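Local coordinates for SMC protein (Pyrococcus furiosus, PDB 3NWC), which forms the dimerizing, DNA-binding hinge of an SMC protein that probably serves chromosome condensation and partitioning, at residues A[43-55]-A[108-120]. Numbering follows the deposited sequence.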
ATOM      1  N   LEU A  43     -14.737   0.007 -10.960  1.00 19.73           N
ATOM      2  CA  LEU A  43     -15.934  -0.703 -10.534  1.00 18.45           C
ATOM      3  C   LEU A  43     -16.726   0.028  -9.453  1.00 20.24           C
ATOM      4  O   LEU A  43     -17.834  -0.386  -9.096  1.00 22.37           O
ATOM      5  CB  LEU A  43     -15.546  -2.105 -10.036  1.00 20.58           C
ATOM      6  CG  LEU A  43     -14.926  -3.045 -11.069  1.00 23.26           C
ATOM      7  CD1 LEU A  43     -14.368  -4.317 -10.417  1.00 19.56           C
ATOM      8  CD2 LEU A  43     -15.953  -3.387 -12.139  1.00 37.77           C
ATOM      9  N   ILE A  44     -16.155   1.107  -8.923  1.00 16.08           N
ATOM     10  CA  ILE A  44     -16.766   1.837  -7.816  1.00 16.02           C
ATOM     11  C   ILE A  44     -17.070   3.255  -8.270  1.00 23.81           C
ATOM     12  O   ILE A  44     -16.241   3.887  -8.915  1.00 26.29           O
ATOM     13  CB  ILE A  44     -15.802   1.897  -6.608  1.00 19.77           C
ATOM     14  CG1 ILE A  44     -15.566   0.489  -6.060  1.00 18.18           C
ATOM     15  CG2 ILE A  44     -16.336   2.825  -5.523  1.00 26.41           C
ATOM     16  CD1 ILE A  44     -14.519   0.412  -4.942  1.00 21.41           C
ATOM     17  N   LYS A  45     -18.261   3.744  -7.942  1.00 18.79           N
ATOM     18  CA  LYS A  45     -18.660   5.118  -8.257  1.00 20.29           C
ATOM     19  C   LYS A  45     -18.996   5.854  -6.964  1.00 19.50           C
ATOM     20  O   LYS A  45     -19.645   5.298  -6.067  1.00 21.60           O
ATOM     21  CB  LYS A  45     -19.887   5.078  -9.173  1.00 24.04           C
ATOM     22  CG  LYS A  45     -20.501   6.421  -9.478  1.00 30.54           C
ATOM     23  CD  LYS A  45     -21.739   6.233 -10.350  1.00 34.63           C
ATOM     24  CE  LYS A  45     -22.105   7.514 -11.073  1.00 44.23           C
ATOM     25  NZ  LYS A  45     -23.499   7.455 -11.608  1.00 43.13           N
ATOM     26  N   VAL A  46     -18.542   7.094  -6.851  1.00 15.32           N
ATOM     27  CA  VAL A  46     -18.814   7.901  -5.673  1.00 16.31           C
ATOM     28  C   VAL A  46     -20.187   8.569  -5.833  1.00 20.18           C
ATOM     29  O   VAL A  46     -20.479   9.157  -6.878  1.00 20.68           O
ATOM     30  CB  VAL A  46     -17.696   8.931  -5.458  1.00 17.54           C
ATOM     31  CG1 VAL A  46     -17.978   9.811  -4.256  1.00 24.10           C
ATOM     32  CG2 VAL A  46     -16.364   8.188  -5.263  1.00 19.01           C
ATOM     33  N   LYS A  47     -21.043   8.452  -4.819  1.00 21.40           N
ATOM     34  CA  LYS A  47     -22.420   8.930  -4.948  1.00 21.79           C
ATOM     35  C   LYS A  47     -22.524  10.436  -4.790  1.00 26.61           C
ATOM     36  O   LYS A  47     -23.448  11.063  -5.315  1.00 26.95           O
ATOM     37  CB  LYS A  47     -23.330   8.260  -3.904  1.00 20.32           C
ATOM     38  CG  LYS A  47     -23.553   6.780  -4.098  1.00 22.98           C
ATOM     39  CD  LYS A  47     -24.547   6.292  -3.040  1.00 30.39           C
ATOM     40  CE  LYS A  47     -24.846   4.816  -3.161  1.00 39.10           C
ATOM     41  NZ  LYS A  47     -25.984   4.418  -2.282  1.00 40.72           N
ATOM     42  N   ASP A  48     -21.568  11.008  -4.063  1.00 22.43           N
ATOM     43  CA  ASP A  48     -21.624  12.406  -3.642  1.00 27.55           C
ATOM     44  C   ASP A  48     -20.226  13.021  -3.634  1.00 30.31           C
ATOM     45  O   ASP A  48     -19.328  12.550  -2.929  1.00 28.48           O
ATOM     46  CB  ASP A  48     -22.225  12.486  -2.237  1.00 24.42           C
ATOM     47  CG  ASP A  48     -22.305  13.910  -1.702  0.51 24.38           C
ATOM     48  OD1 ASP A  48     -21.813  14.843  -2.368  0.55 28.05           O
ATOM     49  OD2 ASP A  48     -22.861  14.093  -0.598  0.43 33.45           O
ATOM     50  N   GLU A  49     -20.062  14.088  -4.407  1.00 28.08           N
ATOM     51  CA  GLU A  49     -18.776  14.746  -4.580  1.00 26.49           C
ATOM     52  C   GLU A  49     -18.129  15.177  -3.264  1.00 21.50           C
ATOM     53  O   GLU A  49     -16.909  15.305  -3.189  1.00 23.71           O
ATOM     54  CB  GLU A  49     -18.939  15.957  -5.509  1.00 28.24           C
ATOM     55  CG  GLU A  49     -17.647  16.537  -6.037  1.00 38.40           C
ATOM     56  CD  GLU A  49     -17.888  17.630  -7.066  0.41 41.23           C
ATOM     57  OE1 GLU A  49     -18.930  18.314  -6.981  0.77 44.48           O
ATOM     58  OE2 GLU A  49     -17.036  17.799  -7.960  0.50 41.80           O
ATOM     59  N   ALA A  50     -18.941  15.416  -2.238  1.00 20.43           N
ATOM     60  CA  ALA A  50     -18.423  15.794  -0.924  1.00 19.78           C
ATOM     61  C   ALA A  50     -17.452  14.747  -0.364  1.00 20.08           C
ATOM     62  O   ALA A  50     -16.574  15.071   0.441  1.00 25.69           O
ATOM     63  CB  ALA A  50     -19.574  16.038   0.056  1.00 26.41           C
ATOM     64  N   TYR A  51     -17.607  13.498  -0.792  1.00 18.81           N
ATOM     65  CA  TYR A  51     -16.788  12.402  -0.263  1.00 19.55           C
ATOM     66  C   TYR A  51     -15.762  11.887  -1.258  1.00 17.36           C
ATOM     67  O   TYR A  51     -15.118  10.861  -1.018  1.00 17.33           O
ATOM     68  CB  TYR A  51     -17.673  11.242   0.219  1.00 18.65           C
ATOM     69  CG  TYR A  51     -18.692  11.703   1.225  1.00 18.95           C
ATOM     70  CD1 TYR A  51     -18.297  12.109   2.488  1.00 19.99           C
ATOM     71  CD2 TYR A  51     -20.042  11.759   0.902  1.00 24.61           C
ATOM     72  CE1 TYR A  51     -19.226  12.558   3.413  1.00 26.47           C
ATOM     73  CE2 TYR A  51     -20.971  12.199   1.817  1.00 21.92           C
ATOM     74  CZ  TYR A  51     -20.561  12.598   3.065  1.00 24.49           C
ATOM     75  OH  TYR A  51     -21.491  13.039   3.981  1.00 32.06           O
ATOM     76  N   ALA A  52     -15.600  12.599  -2.370  1.00 17.87           N
ATOM     77  CA  ALA A  52     -14.674  12.148  -3.406  1.00 17.90           C
ATOM     78  C   ALA A  52     -13.248  11.992  -2.904  1.00 16.81           C
ATOM     79  O   ALA A  52     -12.586  11.015  -3.226  1.00 17.82           O
ATOM     80  CB  ALA A  52     -14.708  13.071  -4.603  1.00 20.79           C
ATOM     81  N   LEU A  53     -12.762  12.959  -2.142  1.00 17.53           N
ATOM     82  CA  LEU A  53     -11.409  12.862  -1.593  1.00 16.07           C
ATOM     83  C   LEU A  53     -11.322  11.754  -0.534  1.00 15.97           C
ATOM     84  O   LEU A  53     -10.387  10.953  -0.514  1.00 14.94           O
ATOM     85  CB  LEU A  53     -10.960  14.220  -1.025  1.00 17.42           C
ATOM     86  CG  LEU A  53      -9.567  14.335  -0.390  1.00 18.50           C
ATOM     87  CD1 LEU A  53      -8.449  13.941  -1.378  1.00 18.11           C
ATOM     88  CD2 LEU A  53      -9.338  15.744   0.123  1.00 17.70           C
ATOM     89  N   ALA A  54     -12.309  11.699   0.349  1.00 14.62           N
ATOM     90  CA  ALA A  54     -12.309  10.663   1.383  1.00 12.95           C
ATOM     91  C   ALA A  54     -12.238   9.254   0.801  1.00 11.07           C
ATOM     92  O   ALA A  54     -11.520   8.390   1.311  1.00 14.24           O
ATOM     93  CB  ALA A  54     -13.551  10.823   2.275  1.00 17.14           C
ATOM     94  N   ILE A  55     -12.987   9.017  -0.272  1.00 13.28           N
ATOM     95  CA  ILE A  55     -13.004   7.707  -0.915  1.00 13.55           C
ATOM     96  C   ILE A  55     -11.700   7.435  -1.684  1.00 14.79           C
ATOM     97  O   ILE A  55     -11.178   6.321  -1.644  1.00 16.19           O
ATOM     98  CB  ILE A  55     -14.228   7.548  -1.850  1.00 17.52           C
ATOM     99  CG1 ILE A  55     -15.508   7.570  -1.000  1.00 11.92           C
ATOM    100  CG2 ILE A  55     -14.144   6.252  -2.630  1.00 15.30           C
ATOM    101  CD1 ILE A  55     -15.464   6.546   0.134  1.00 16.03           C
ATOM    102  N   LEU A 108     -19.844   7.888   9.341  1.00 22.65           N
ATOM    103  CA  LEU A 108     -20.538   7.389   8.166  1.00 19.26           C
ATOM    104  C   LEU A 108     -19.726   6.323   7.447  1.00 23.76           C
ATOM    105  O   LEU A 108     -18.630   6.610   6.952  1.00 21.26           O
ATOM    106  CB  LEU A 108     -20.797   8.563   7.216  1.00 22.99           C
ATOM    107  CG  LEU A 108     -21.384   8.318   5.823  1.00 23.31           C
ATOM    108  CD1 LEU A 108     -22.822   7.780   5.917  1.00 25.00           C
ATOM    109  CD2 LEU A 108     -21.360   9.618   5.031  1.00 25.05           C
ATOM    110  N   PRO A 109     -20.258   5.090   7.366  1.00 20.78           N
ATOM    111  CA  PRO A 109     -19.545   4.043   6.631  1.00 22.47           C
ATOM    112  C   PRO A 109     -19.257   4.446   5.190  1.00 18.07           C
ATOM    113  O   PRO A 109     -20.142   4.898   4.462  1.00 20.34           O
ATOM    114  CB  PRO A 109     -20.524   2.875   6.644  1.00 18.20           C
ATOM    115  CG  PRO A 109     -21.264   3.053   7.942  1.00 22.10           C
ATOM    116  CD  PRO A 109     -21.437   4.556   8.079  1.00 19.88           C
ATOM    117  N   ALA A 110     -18.011   4.259   4.770  1.00 17.28           N
ATOM    118  CA  ALA A 110     -17.637   4.670   3.428  1.00 16.00           C
ATOM    119  C   ALA A 110     -18.444   3.960   2.349  1.00 17.81           C
ATOM    120  O   ALA A 110     -18.738   4.536   1.305  1.00 17.78           O
ATOM    121  CB  ALA A 110     -16.117   4.460   3.206  1.00 15.16           C
ATOM    122  N   VAL A 111     -18.812   2.708   2.591  1.00 15.81           N
ATOM    123  CA  VAL A 111     -19.591   1.968   1.612  1.00 17.13           C
ATOM    124  C   VAL A 111     -20.943   2.630   1.351  1.00 18.68           C
ATOM    125  O   VAL A 111     -21.532   2.421   0.302  1.00 20.85           O
ATOM    126  CB  VAL A 111     -19.820   0.493   2.010  1.00 26.41           C
ATOM    127  CG1 VAL A 111     -18.494  -0.238   2.152  1.00 22.16           C
ATOM    128  CG2 VAL A 111     -20.639   0.400   3.296  1.00 22.93           C
ATOM    129  N   ASP A 112     -21.423   3.432   2.295  1.00 19.04           N
ATOM    130  CA  ASP A 112     -22.717   4.094   2.122  1.00 22.49           C
ATOM    131  C   ASP A 112     -22.686   5.168   1.041  1.00 25.65           C
ATOM    132  O   ASP A 112     -23.731   5.572   0.535  1.00 28.55           O
ATOM    133  CB  ASP A 112     -23.178   4.729   3.420  1.00 18.00           C
ATOM    134  CG  ASP A 112     -23.639   3.702   4.427  0.97 20.47           C
ATOM    135  OD1 ASP A 112     -23.582   2.497   4.113  0.85 22.80           O
ATOM    136  OD2 ASP A 112     -24.042   4.117   5.523  0.54 16.00           O
ATOM    137  N   VAL A 113     -21.493   5.642   0.697  1.00 19.04           N
ATOM    138  CA  VAL A 113     -21.408   6.751  -0.250  1.00 17.29           C
ATOM    139  C   VAL A 113     -20.866   6.342  -1.619  1.00 19.75           C
ATOM    140  O   VAL A 113     -20.492   7.195  -2.424  1.00 20.37           O
ATOM    141  CB  VAL A 113     -20.631   7.958   0.327  1.00 19.85           C
ATOM    142  CG1 VAL A 113     -21.280   8.447   1.620  1.00 22.59           C
ATOM    143  CG2 VAL A 113     -19.151   7.616   0.544  1.00 16.99           C
ATOM    144  N   ILE A 114     -20.872   5.041  -1.894  1.00 17.85           N
ATOM    145  CA  ILE A 114     -20.452   4.525  -3.189  1.00 19.63           C
ATOM    146  C   ILE A 114     -21.492   3.570  -3.764  1.00 24.55           C
ATOM    147  O   ILE A 114     -22.356   3.045  -3.049  1.00 24.64           O
ATOM    148  CB  ILE A 114     -19.100   3.776  -3.100  1.00 19.16           C
ATOM    149  CG1 ILE A 114     -19.208   2.612  -2.113  1.00 21.10           C
ATOM    150  CG2 ILE A 114     -17.956   4.744  -2.732  1.00 23.54           C
ATOM    151  CD1 ILE A 114     -17.988   1.706  -2.075  1.00 20.83           C
ATOM    152  N   GLU A 115     -21.398   3.362  -5.069  1.00 18.54           N
ATOM    153  CA  GLU A 115     -22.226   2.409  -5.784  1.00 20.35           C
ATOM    154  C   GLU A 115     -21.333   1.422  -6.496  1.00 21.03           C
ATOM    155  O   GLU A 115     -20.255   1.775  -6.990  1.00 19.92           O
ATOM    156  CB  GLU A 115     -23.127   3.116  -6.808  1.00 21.45           C
ATOM    157  CG  GLU A 115     -24.190   3.972  -6.181  1.00 32.25           C
ATOM    158  CD  GLU A 115     -25.134   4.583  -7.191  0.36 29.63           C
ATOM    159  OE1 GLU A 115     -24.865   4.471  -8.404  0.43 33.24           O
ATOM    160  OE2 GLU A 115     -26.150   5.172  -6.765  0.52 33.86           O
ATOM    161  N   TYR A 116     -21.770   0.173  -6.531  1.00 18.29           N
ATOM    162  CA  TYR A 116     -20.973  -0.888  -7.121  1.00 18.37           C
ATOM    163  C   TYR A 116     -21.900  -2.051  -7.391  1.00 19.43           C
ATOM    164  O   TYR A 116     -22.984  -2.125  -6.814  1.00 20.68           O
ATOM    165  CB  TYR A 116     -19.843  -1.310  -6.168  1.00 19.25           C
ATOM    166  CG  TYR A 116     -20.346  -1.715  -4.809  1.00 15.95           C
ATOM    167  CD1 TYR A 116     -20.524  -0.775  -3.808  1.00 20.34           C
ATOM    168  CD2 TYR A 116     -20.662  -3.041  -4.530  1.00 18.61           C
ATOM    169  CE1 TYR A 116     -21.008  -1.139  -2.567  1.00 23.46           C
ATOM    170  CE2 TYR A 116     -21.147  -3.408  -3.300  1.00 23.58           C
ATOM    171  CZ  TYR A 116     -21.314  -2.459  -2.318  1.00 25.94           C
ATOM    172  OH  TYR A 116     -21.792  -2.836  -1.077  1.00 29.65           O
ATOM    173  N   ASP A 117     -21.483  -2.937  -8.287  1.00 19.24           N
ATOM    174  CA  ASP A 117     -22.275  -4.111  -8.622  1.00 21.32           C
ATOM    175  C   ASP A 117     -22.240  -5.085  -7.444  1.00 27.97           C
ATOM    176  O   ASP A 117     -21.174  -5.367  -6.911  1.00 21.25           O
ATOM    177  CB  ASP A 117     -21.689  -4.764  -9.870  1.00 23.87           C
ATOM    178  CG  ASP A 117     -22.507  -5.942 -10.359  0.74 29.01           C
ATOM    179  OD1 ASP A 117     -23.364  -6.434  -9.599  0.98 30.71           O
ATOM    180  OD2 ASP A 117     -22.285  -6.376 -11.509  0.86 34.54           O
ATOM    181  N   GLN A 118     -23.407  -5.573  -7.026  1.00 22.41           N
ATOM    182  CA  GLN A 118     -23.490  -6.509  -5.910  1.00 30.58           C
ATOM    183  C   GLN A 118     -22.569  -7.718  -6.106  1.00 21.03           C
ATOM    184  O   GLN A 118     -22.040  -8.285  -5.145  1.00 21.00           O
ATOM    185  CB  GLN A 118     -24.941  -6.967  -5.723  1.00 32.14           C
ATOM    186  CG  GLN A 118     -25.147  -7.894  -4.553  1.00 44.60           C
ATOM    187  CD  GLN A 118     -25.069  -7.173  -3.220  1.00 54.08           C
ATOM    188  OE1 GLN A 118     -24.532  -6.063  -3.121  1.00 51.68           O
ATOM    189  NE2 GLN A 118     -25.613  -7.801  -2.182  1.00 48.39           N
ATOM    190  N   LYS A 119     -22.364  -8.099  -7.358  1.00 23.96           N
ATOM    191  CA  LYS A 119     -21.522  -9.241  -7.680  1.00 24.02           C
ATOM    192  C   LYS A 119     -20.106  -9.151  -7.090  1.00 23.08           C
ATOM    193  O   LYS A 119     -19.514 -10.167  -6.722  1.00 24.18           O
ATOM    194  CB  LYS A 119     -21.436  -9.410  -9.196  1.00 30.06           C
ATOM    195  CG  LYS A 119     -20.607 -10.596  -9.630  1.00 37.41           C
ATOM    196  N   ILE A 120     -19.564  -7.937  -7.003  1.00 21.67           N
ATOM    197  CA  ILE A 120     -18.194  -7.764  -6.515  1.00 19.00           C
ATOM    198  C   ILE A 120     -18.149  -7.264  -5.082  1.00 23.56           C
ATOM    199  O   ILE A 120     -17.132  -6.777  -4.606  1.00 17.98           O
ATOM    200  CB  ILE A 120     -17.400  -6.792  -7.413  1.00 19.73           C
ATOM    201  CG1 ILE A 120     -17.986  -5.376  -7.325  1.00 24.05           C
ATOM    202  CG2 ILE A 120     -17.413  -7.289  -8.844  1.00 23.42           C
ATOM    203  CD1 ILE A 120     -17.091  -4.309  -7.842  1.00 27.17           C
TER
HETATM  204  O   HOH W   1     -19.224  -2.480  -9.960  1.00 25.04           O
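Lys45 and Glu115 bond to each other twice through their backbones, in an antiparallel ribbon of two short strands: a compact case of backbone bonds joining segments 43-55 and 108-120, with apolar side chains packed beside them. Glu115 N gives its hydrogen to Lys45 O at 2.8 Å, Lys45 N returns one to Glu115 O at 3.0 Å, and each donor lies in the plane of the carbonyl it meets. Past the non-hydrogen-bonded pair Val46 and Ile114, Lys47 N reaches Val113 O at 2.8 Å, nearly straight (170°) but tilted from the carbonyl plane. At the other end a water donates to Leu43 O and accepts from Asp117 N. Two Asx turns flank the ribbon, Asp48 OD1 accepting from Ala50 N and Asp117 OD1 from Lys119 N, each from above the carboxylate plane. The charged ends do not pair: Lys47 crosses Glu115 at about a right angle, CE against CG, with NZ 4.5 Å from Glu115 OE2, beyond a salt bridge.

Among apolar groups, Ile44 CG2 and Ile55 CG2 both meet Ile114 CG2. Tyr51 CG lies anti to its carbonyl carbon (chi1 -55°), which carries the ring across Val113, CD2 3.6 Å from Val113 CG1, while OH meets Leu108 CD2. A serine in place of Tyr51 would probably leave Val113 and Leu108 without this cover. Within the hinge domain, helix 121-128 packs on Ile114, and Ile133 of strand 131-134 touches Tyr51 and Val113 and bonds to Leu108 through its backbone, so segment 108-120 begins as an edge strand of the larger mixed sheet.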